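PDB 3QVL: putative hydantoin racemase from Klebsiella pneumoniae subsp. pneumoniae, which interconverts the two enantiomers of allantoin and probably also racemises other 5-substituted hydantoins. Local coordinates for residues R3-N8 with I62-E67; G72-S77 with A206-V211; F78-L83 with G96-A101. All coordinates share one frame; numbering follows the deposited sequence. Where two conformers were deposited one is given.

Contact 1 (R3-N8 with I62-E67); sequences RIQVIN and IRAGRE
Gln5 lays its carboxamide against the backbone of Gly65. NE2 of Gln5 lies 3.6 Å from Gly65 CA, and OE1 of Gln5 is 3.7 Å from the same CA, so the two branches of the amide are about equally far from it. Gly65 has no side chain, and a beta carbon there would fall on Gln5 OE1, so the amide can lie directly against the helix backbone; Gln5 CA and Gly65 CA are 6.4 Å apart. CG of Gln5 stands anti to the backbone N (chi1 -171°) and the chain beyond it is extended, a shape that delivers the amide to the helix. The 3.5 Å separation of Gln5 NE2 and Gly65 N is packing without hydrogen-bond geometry; NE2 donates instead to Gln61 O, and OE1 accepts from His73 ND1. Bonded at both branches, this buried carboxamide has a well-determined rotation.

Two residues further along the strand, Ile7 meets Ile62, their side chains crossing at about a right angle. CD1 of Ile7 touches CD1 of Ile62 at 3.7 Å and also comes within 4.0 Å of Ile62 CG1. The CB of Ile62 points off the strand, yet the delta methyl finds Ile7. On the other face of the sheet Val6 packs on helices 13-26 and 203-216, and Ile4 on 203-216, so strand 2-7 is covered on both surfaces.

The short segments run almost antiparallel, at 169°, with axes 9.6 Å apart at closest approach. Helix 48-68 connects strand 31-36 to strand 72-75, which are parallel strands on the two flanks of 2-7, and therefore passes over the strand between them: the beta-alpha-beta crossover of a doubly wound alpha/beta sheet, here in the N-terminal half of an Asp/Glu/hydantoin racemase.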
loop_
_atom_site.group_PDB
_atom_site.type_symbol
_atom_site.label_atom_id
_atom_site.label_comp_id
_atom_site.label_asym_id
_atom_site.label_seq_id
_atom_site.Cartn_x
_atom_site.Cartn_y
_atom_site.Cartn_z
ATOM N N ARG A 3 -12.800 19.258 -31.954
ATOM C CA ARG A 3 -11.502 18.952 -32.546
ATOM C C ARG A 3 -10.540 18.425 -31.490
ATOM O O ARG A 3 -10.276 19.091 -30.485
ATOM C CB ARG A 3 -10.920 20.178 -33.251
ATOM C CG ARG A 3 -11.701 20.622 -34.483
ATOM C CD ARG A 3 -10.972 21.735 -35.214
ATOM N NE ARG A 3 -10.857 22.938 -34.392
ATOM C CZ ARG A 3 -9.824 23.776 -34.421
ATOM N NH1 ARG A 3 -8.792 23.551 -35.226
ATOM N NH2 ARG A 3 -9.822 24.840 -33.631
ATOM N N ILE A 4 -10.035 17.217 -31.723
ATOM C CA ILE A 4 -9.125 16.557 -30.790
ATOM C C ILE A 4 -7.767 16.329 -31.444
ATOM O O ILE A 4 -7.668 15.671 -32.482
ATOM C CB ILE A 4 -9.698 15.208 -30.279
ATOM C CG1 ILE A 4 -11.086 15.413 -29.659
ATOM C CG2 ILE A 4 -8.739 14.556 -29.274
ATOM C CD1 ILE A 4 -11.839 14.129 -29.376
ATOM N N GLN A 5 -6.730 16.886 -30.827
ATOM C CA GLN A 5 -5.362 16.697 -31.287
ATOM C C GLN A 5 -4.802 15.408 -30.697
ATOM O O GLN A 5 -4.592 15.307 -29.487
ATOM C CB GLN A 5 -4.495 17.893 -30.887
ATOM C CG GLN A 5 -3.103 17.891 -31.507
ATOM C CD GLN A 5 -2.165 18.892 -30.859
ATOM O OE1 GLN A 5 -2.162 19.066 -29.640
ATOM N NE2 GLN A 5 -1.354 19.553 -31.677
ATOM N N VAL A 6 -4.576 14.419 -31.557
ATOM C CA VAL A 6 -3.999 13.150 -31.126
ATOM C C VAL A 6 -2.504 13.152 -31.441
ATOM O O VAL A 6 -2.099 13.069 -32.604
ATOM C CB VAL A 6 -4.713 11.935 -31.770
ATOM C CG1 VAL A 6 -4.165 10.634 -31.208
ATOM C CG2 VAL A 6 -6.219 12.009 -31.530
ATOM N N ILE A 7 -1.697 13.261 -30.390
ATOM C CA ILE A 7 -0.252 13.416 -30.530
ATOM C C ILE A 7 0.481 12.090 -30.371
ATOM O O ILE A 7 0.464 11.488 -29.297
ATOM C CB ILE A 7 0.322 14.426 -29.499
ATOM C CG1 ILE A 7 -0.459 15.743 -29.526
ATOM C CG2 ILE A 7 1.820 14.662 -29.748
ATOM C CD1 ILE A 7 -0.235 16.617 -28.308
ATOM N N ASN A 8 1.117 11.642 -31.450
ATOM C CA ASN A 8 2.106 10.580 -31.366
ATOM C C ASN A 8 3.404 11.204 -30.857
ATOM O O ASN A 8 3.990 12.040 -31.541
ATOM C CB ASN A 8 2.318 9.920 -32.735
ATOM C CG ASN A 8 3.392 8.840 -32.712
ATOM O OD1 ASN A 8 3.780 8.345 -31.651
ATOM N ND2 ASN A 8 3.877 8.468 -33.893
ATOM N N ILE A 62 1.353 20.330 -28.045
ATOM C CA ILE A 62 0.346 20.902 -27.142
ATOM C C ILE A 62 0.223 22.408 -27.383
ATOM O O ILE A 62 -0.886 22.941 -27.493
ATOM C CB ILE A 62 0.680 20.624 -25.645
ATOM C CG1 ILE A 62 0.560 19.126 -25.316
ATOM C CG2 ILE A 62 -0.191 21.470 -24.708
ATOM C CD1 ILE A 62 -0.864 18.579 -25.261
ATOM N N ARG A 63 1.373 23.076 -27.474
ATOM C CA ARG A 63 1.439 24.502 -27.786
ATOM C C ARG A 63 0.731 24.810 -29.107
ATOM O O ARG A 63 -0.076 25.737 -29.178
ATOM C CB ARG A 63 2.902 24.965 -27.823
ATOM C CG ARG A 63 3.111 26.465 -28.033
ATOM C CD ARG A 63 3.303 26.818 -29.504
ATOM N NE ARG A 63 4.499 26.194 -30.066
ATOM C CZ ARG A 63 4.647 25.861 -31.345
ATOM N NH1 ARG A 63 5.777 25.298 -31.753
ATOM N NH2 ARG A 63 3.670 26.079 -32.218
ATOM N N ALA A 64 1.035 24.021 -30.137
ATOM C CA ALA A 64 0.411 24.167 -31.454
ATOM C C ALA A 64 -1.100 23.943 -31.395
ATOM O O ALA A 64 -1.867 24.693 -32.002
ATOM C CB ALA A 64 1.057 23.220 -32.459
ATOM N N GLY A 65 -1.516 22.916 -30.655
ATOM C CA GLY A 65 -2.931 22.591 -30.482
ATOM C C GLY A 65 -3.712 23.692 -29.790
ATOM O O GLY A 65 -4.821 24.032 -30.208
ATOM N N ARG A 66 -3.125 24.251 -28.732
ATOM C CA ARG A 66 -3.739 25.347 -27.980
ATOM C C ARG A 66 -3.859 26.621 -28.823
ATOM O O ARG A 66 -4.839 27.359 -28.704
ATOM C CB ARG A 66 -2.959 25.620 -26.689
ATOM C CG ARG A 66 -3.644 26.595 -25.737
ATOM C CD ARG A 66 -2.815 26.832 -24.489
ATOM N NE ARG A 66 -3.224 28.049 -23.791
ATOM C CZ ARG A 66 -2.590 28.571 -22.743
ATOM N NH1 ARG A 66 -1.506 27.985 -22.248
ATOM N NH2 ARG A 66 -3.045 29.683 -22.184
ATOM N N GLU A 67 -2.858 26.867 -29.671
ATOM C CA GLU A 67 -2.887 27.983 -30.621
ATOM C C GLU A 67 -4.024 27.826 -31.629
ATOM O O GLU A 67 -4.652 28.810 -32.029
ATOM C CB GLU A 67 -1.552 28.104 -31.362
ATOM C CG GLU A 67 -0.427 28.729 -30.547
ATOM C CD GLU A 67 0.888 28.807 -31.310
ATOM O OE1 GLU A 67 1.654 29.766 -31.074
ATOM O OE2 GLU A 67 1.160 27.915 -32.144
#

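Contact 2 (G72-S77 with A206-V211); sequences GHVIAS and AAVKMV. Unlike the reference sequence in segment 72-77: Ser77 (reference Cys). With 5HY ([(4R)-2,5-dioxoimidazolidin-4-yl]acetic acid), chain C.
Val74 presses both of its methyls onto Ala207: CG1 of Val74 is 3.6 Å and CG2 of Val74 3.8 Å from Ala207 CB. Val74 CG2 also meets Val211 CG2 at 3.9 Å, the two valines crossing obliquely, so this one branch sits between successive turns of the helix. Val211 then divides its own methyls. Val211 CG1, anti to the backbone N (chi1 175°), rests on Gly72 CA at 3.7 Å, while Val211 CG2 lies 3.6 Å from His73 O. Gly72, lacking a side chain, admits the valine to the main chain itself.

In the next shell, the backbone of Val74 is hydrogen-bonded to Gln5 and Ile7 of strand 2-7, and that of His73 to Pro93 and Ile95, which fixes strand 72-75 inside the sheet. Ile4, Val6 and Ile97 pack around Val74, and Ile95 reaches both Ala207 and Val211. On its outer side the helix faces a second subunit, where Met210 packs on Met210 of that subunit.

The strand ends in a loop carrying Ser77, a serine where the reference sequence has cysteine, in the pocket of the bound hydantoin acetic acid. Between strand and helix, which run at 159° with axes 8.4 Å apart at closest approach, the side chains in contact are wholly aliphatic, implying cohesion by dispersion and burial of apolar surface.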
loop_
_atom_site.group_PDB
_atom_site.type_symbol
_atom_site.label_atom_id
_atom_site.label_comp_id
_atom_site.label_asym_id
_atom_site.label_seq_id
_atom_site.Cartn_x
_atom_site.Cartn_y
_atom_site.Cartn_z
ATOM N N GLY A 72 -9.365 19.310 -27.032
ATOM C CA GLY A 72 -8.633 18.388 -26.170
ATOM C C GLY A 72 -7.454 17.727 -26.857
ATOM O O GLY A 72 -7.262 17.874 -28.067
ATOM N N HIS A 73 -6.665 16.994 -26.074
ATOM C CA HIS A 73 -5.446 16.360 -26.571
ATOM C C HIS A 73 -5.332 14.911 -26.108
ATOM O O HIS A 73 -5.829 14.545 -25.039
ATOM C CB HIS A 73 -4.200 17.120 -26.105
ATOM C CG HIS A 73 -4.301 18.608 -26.239
ATOM N ND1 HIS A 73 -3.713 19.306 -27.271
ATOM C CD2 HIS A 73 -4.905 19.533 -25.455
ATOM C CE1 HIS A 73 -3.954 20.597 -27.121
ATOM N NE2 HIS A 73 -4.679 20.760 -26.029
ATOM N N VAL A 74 -4.665 14.099 -26.924
ATOM C CA VAL A 74 -4.348 12.716 -26.579
ATOM C C VAL A 74 -2.838 12.498 -26.716
ATOM O O VAL A 74 -2.249 12.850 -27.739
ATOM C CB VAL A 74 -5.121 11.713 -27.477
ATOM C CG1 VAL A 74 -4.614 10.288 -27.278
ATOM C CG2 VAL A 74 -6.622 11.782 -27.199
ATOM N N ILE A 75 -2.219 11.938 -25.677
ATOM C CA ILE A 75 -0.807 11.550 -25.736
ATOM C C ILE A 75 -0.726 10.065 -26.086
ATOM O O ILE A 75 -1.044 9.199 -25.263
ATOM C CB ILE A 75 -0.057 11.872 -24.420
ATOM C CG1 ILE A 75 -0.063 13.383 -24.167
ATOM C CG2 ILE A 75 1.379 11.344 -24.468
ATOM C CD1 ILE A 75 0.491 13.795 -22.819
ATOM N N ALA A 76 -0.294 9.787 -27.314
ATOM C CA ALA A 76 -0.451 8.463 -27.915
ATOM C C ALA A 76 0.755 7.519 -27.849
ATOM O O ALA A 76 1.084 6.844 -28.831
ATOM C CB ALA A 76 -0.974 8.588 -29.347
ATOM N N SER A 77 1.405 7.496 -26.687
ATOM C CA SER A 77 2.444 6.518 -26.365
ATOM C C SER A 77 2.127 5.906 -25.004
ATOM O O SER A 77 1.666 6.609 -24.102
ATOM C CB SER A 77 3.822 7.176 -26.342
ATOM O OG SER A 77 4.840 6.228 -26.076
ATOM N N ALA A 206 -9.711 4.708 -26.786
ATOM C CA ALA A 206 -10.250 4.983 -25.453
ATOM C C ALA A 206 -10.038 6.435 -25.024
ATOM O O ALA A 206 -10.949 7.061 -24.477
ATOM C CB ALA A 206 -9.644 4.030 -24.431
ATOM N N ALA A 207 -8.842 6.963 -25.284
ATOM C CA ALA A 207 -8.499 8.340 -24.923
ATOM C C ALA A 207 -9.324 9.356 -25.705
ATOM O O ALA A 207 -9.733 10.380 -25.156
ATOM C CB ALA A 207 -7.012 8.593 -25.115
ATOM N N VAL A 208 -9.566 9.061 -26.982
ATOM C CA VAL A 208 -10.428 9.890 -27.829
ATOM C C VAL A 208 -11.823 10.003 -27.212
ATOM O O VAL A 208 -12.382 11.099 -27.122
ATOM C CB VAL A 208 -10.500 9.344 -29.284
ATOM C CG1 VAL A 208 -11.609 10.026 -30.084
ATOM C CG2 VAL A 208 -9.160 9.524 -29.983
ATOM N N LYS A 209 -12.362 8.871 -26.763
ATOM C CA LYS A 209 -13.684 8.838 -26.138
ATOM C C LYS A 209 -13.711 9.575 -24.799
ATOM O O LYS A 209 -14.730 10.164 -24.438
ATOM C CB LYS A 209 -14.185 7.398 -25.965
ATOM C CG LYS A 209 -14.237 6.547 -27.247
ATOM C CD LYS A 209 -14.860 7.264 -28.448
ATOM C CE LYS A 209 -16.372 7.370 -28.347
ATOM N NZ LYS A 209 -16.934 8.089 -29.528
ATOM N N MET A 210 -12.591 9.544 -24.076
ATOM C CA MET A 210 -12.471 10.264 -22.804
ATOM C C MET A 210 -12.477 11.776 -23.009
ATOM O O MET A 210 -13.135 12.503 -22.260
ATOM C CB MET A 210 -11.220 9.831 -22.028
ATOM C CG MET A 210 -11.245 8.398 -21.490
ATOM S SD MET A 210 -12.720 7.953 -20.542
ATOM C CE MET A 210 -13.738 7.218 -21.826
ATOM N N VAL A 211 -11.748 12.237 -24.024
ATOM C CA VAL A 211 -11.729 13.656 -24.385
ATOM C C VAL A 211 -13.130 14.119 -24.793
ATOM O O VAL A 211 -13.616 15.137 -24.299
ATOM C CB VAL A 211 -10.702 13.963 -25.509
ATOM C CG1 VAL A 211 -10.796 15.420 -25.943
ATOM C CG2 VAL A 211 -9.286 13.652 -25.046
HETATM C C 5HY C . 4.375 3.488 -27.534
HETATM N N 5HY C . 6.663 3.493 -27.291
HETATM O O 5HY C . 3.166 3.339 -27.364
HETATM C CA 5HY C . 5.463 3.103 -26.540
HETATM C CB 5HY C . 5.453 1.598 -26.193
HETATM C CG 5HY C . 5.381 0.625 -27.381
HETATM O OAB 5HY C . 7.047 4.491 -29.282
HETATM N NAF 5HY C . 4.936 4.041 -28.607
HETATM C CAI 5HY C . 6.265 4.043 -28.443
HETATM O OD1 5HY C . 5.590 -0.578 -27.120
HETATM O OD2 5HY C . 5.106 1.079 -28.513
#

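Contact 3 (F78-L83 with G96-A101); sequences FGDPGL and GIAEAA. With 5HY ([(4R)-2,5-dioxoimidazolidin-4-yl]acetic acid), chain C.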
loop_
_atom_site.group_PDB
_atom_site.type_symbol
_atom_site.label_atom_id
_atom_site.label_comp_id
_atom_site.label_asym_id
_atom_site.label_seq_id
_atom_site.Cartn_x
_atom_site.Cartn_y
_atom_site.Cartn_z
ATOM N N PHE A 78 2.377 4.606 -24.857
ATOM C CA PHE A 78 1.989 3.876 -23.639
ATOM C C PHE A 78 2.712 4.263 -22.337
ATOM O O PHE A 78 2.371 3.768 -21.262
ATOM C CB PHE A 78 2.063 2.363 -23.878
ATOM C CG PHE A 78 1.218 1.558 -22.930
ATOM C CD1 PHE A 78 -0.171 1.558 -23.042
ATOM C CD2 PHE A 78 1.810 0.796 -21.927
ATOM C CE1 PHE A 78 -0.957 0.813 -22.165
ATOM C CE2 PHE A 78 1.032 0.050 -21.046
ATOM C CZ PHE A 78 -0.353 0.059 -21.166
ATOM N N GLY A 79 3.698 5.147 -22.427
ATOM C CA GLY A 79 4.334 5.688 -21.231
ATOM C C GLY A 79 3.705 6.995 -20.779
ATOM O O GLY A 79 4.093 7.549 -19.748
ATOM N N ASP A 80 2.729 7.476 -21.551
ATOM C CA ASP A 80 2.086 8.782 -21.339
ATOM C C ASP A 80 3.093 9.904 -21.030
ATOM O O ASP A 80 2.922 10.632 -20.048
ATOM C CB ASP A 80 1.019 8.697 -20.233
ATOM C CG ASP A 80 -0.103 7.722 -20.562
ATOM O OD1 ASP A 80 -0.192 7.255 -21.717
ATOM O OD2 ASP A 80 -0.908 7.427 -19.652
ATOM N N PRO A 81 4.140 10.051 -21.871
ATOM C CA PRO A 81 5.206 11.003 -21.558
ATOM C C PRO A 81 4.724 12.450 -21.532
ATOM O O PRO A 81 3.995 12.885 -22.431
ATOM C CB PRO A 81 6.214 10.791 -22.696
ATOM C CG PRO A 81 5.416 10.261 -23.815
ATOM C CD PRO A 81 4.352 9.413 -23.182
ATOM N N GLY A 82 5.124 13.170 -20.488
ATOM C CA GLY A 82 4.787 14.581 -20.323
ATOM C C GLY A 82 3.319 14.868 -20.068
ATOM O O GLY A 82 2.845 15.962 -20.372
ATOM N N LEU A 83 2.604 13.899 -19.496
ATOM C CA LEU A 83 1.159 14.029 -19.275
ATOM C C LEU A 83 0.789 15.231 -18.407
ATOM O O LEU A 83 -0.046 16.049 -18.800
ATOM C CB LEU A 83 0.564 12.737 -18.693
ATOM C CG LEU A 83 -0.947 12.723 -18.410
ATOM C CD1 LEU A 83 -1.772 12.809 -19.693
ATOM C CD2 LEU A 83 -1.335 11.490 -17.608
ATOM N N GLY A 96 -3.740 10.479 -21.559
ATOM C CA GLY A 96 -2.743 9.511 -22.008
ATOM C C GLY A 96 -3.407 8.213 -22.422
ATOM O O GLY A 96 -4.477 7.868 -21.912
ATOM N N ILE A 97 -2.780 7.485 -23.346
ATOM C CA ILE A 97 -3.367 6.235 -23.837
ATOM C C ILE A 97 -3.243 5.068 -22.853
ATOM O O ILE A 97 -4.119 4.206 -22.807
ATOM C CB ILE A 97 -2.878 5.835 -25.259
ATOM C CG1 ILE A 97 -1.369 5.572 -25.288
ATOM C CG2 ILE A 97 -3.300 6.891 -26.278
ATOM C CD1 ILE A 97 -0.937 4.643 -26.413
ATOM N N ALA A 98 -2.166 5.048 -22.071
ATOM C CA ALA A 98 -2.027 4.066 -20.996
ATOM C C ALA A 98 -3.096 4.322 -19.941
ATOM O O ALA A 98 -3.789 3.400 -19.511
ATOM C CB ALA A 98 -0.643 4.130 -20.381
ATOM N N GLU A 99 -3.222 5.590 -19.553
ATOM C CA GLU A 99 -4.240 6.050 -18.615
ATOM C C GLU A 99 -5.639 5.607 -19.046
ATOM O O GLU A 99 -6.357 4.969 -18.275
ATOM C CB GLU A 99 -4.167 7.577 -18.494
ATOM C CG GLU A 99 -5.216 8.214 -17.588
ATOM C CD GLU A 99 -5.237 9.730 -17.695
ATOM O OE1 GLU A 99 -4.948 10.269 -18.787
ATOM O OE2 GLU A 99 -5.549 10.391 -16.683
ATOM N N ALA A 100 -6.002 5.932 -20.285
ATOM C CA ALA A 100 -7.331 5.635 -20.817
ATOM C C ALA A 100 -7.616 4.137 -20.919
ATOM O O ALA A 100 -8.708 3.692 -20.565
ATOM C CB ALA A 100 -7.520 6.303 -22.164
ATOM N N ALA A 101 -6.634 3.370 -21.394
ATOM C CA ALA A 101 -6.780 1.920 -21.547
ATOM C C ALA A 101 -6.975 1.218 -20.205
ATOM O O ALA A 101 -7.817 0.325 -20.086
ATOM C CB ALA A 101 -5.587 1.333 -22.286
HETATM C C 5HY C . 4.375 3.488 -27.534
HETATM N N 5HY C . 6.663 3.493 -27.291
HETATM O O 5HY C . 3.166 3.339 -27.364
HETATM C CA 5HY C . 5.463 3.103 -26.540
HETATM C CB 5HY C . 5.453 1.598 -26.193
HETATM C CG 5HY C . 5.381 0.625 -27.381
HETATM O OAB 5HY C . 7.047 4.491 -29.282
HETATM N NAF 5HY C . 4.936 4.041 -28.607
HETATM C CAI 5HY C . 6.265 4.043 -28.443
HETATM O OD1 5HY C . 5.590 -0.578 -27.120
HETATM O OD2 5HY C . 5.106 1.079 -28.513
#
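The Asp80 carboxylate grips the first turn of helix 97-108 by two hydrogen bonds to its backbone amides, beside the half capping box that Glu99 forms with the N-cap residue Gly96. OD1 of Asp80 accepts from Ala98 N at 3.0 Å (156° at the hydrogen), and OD2 of Asp80 accepts from Glu99 N at 3.0 Å (148°), each oxygen through its syn lone pair. OD2 has a further partner in Tyr132 OH. The positive end of the helix would be expected to stabilise the negative charge of Asp80.

Glu99 turns back within the same turn: its OE1 takes Gly96 N, the N-cap amide, at 3.0 Å, nearly along the C-O axis. Its other oxygen, OE2, forms a salt bridge with Arg87. Leu83 crosses the Glu99 side chain at about a right angle and sets CD1 3.6 Å from Gly96 N.

One face of the Phe78 ring carries Ala98 CB, 3.9 Å from the ring centroid and 18° off the normal, a CH-pi contact displaced toward the rim. At the other end of the same residue, Phe78 N donates a hydrogen bond to O of the bound 5HY at 2.9 Å.

How the contacts relate
From the N terminus, strand 2-7 is met again when helix 48-68 returns over it, and contact 1 closes that first loop. Contact 2 opens next, at strand 72-75, and closes only at 206-211, so the last helix, 203-216, folds back onto the N-terminal sheet. Contact 3 falls wholly within that long excursion, joining the loop after strand 72-75 to the start of helix 97-108. Contacts 1 and 2 share the sheet, with Ile7 N probably hydrogen-bonded to Val74 O at 2.7 Å. Contacts 2 and 3 adjoin through Ile75 O and Ile97 N, 3.1 Å apart, and both reach the bound hydantoin.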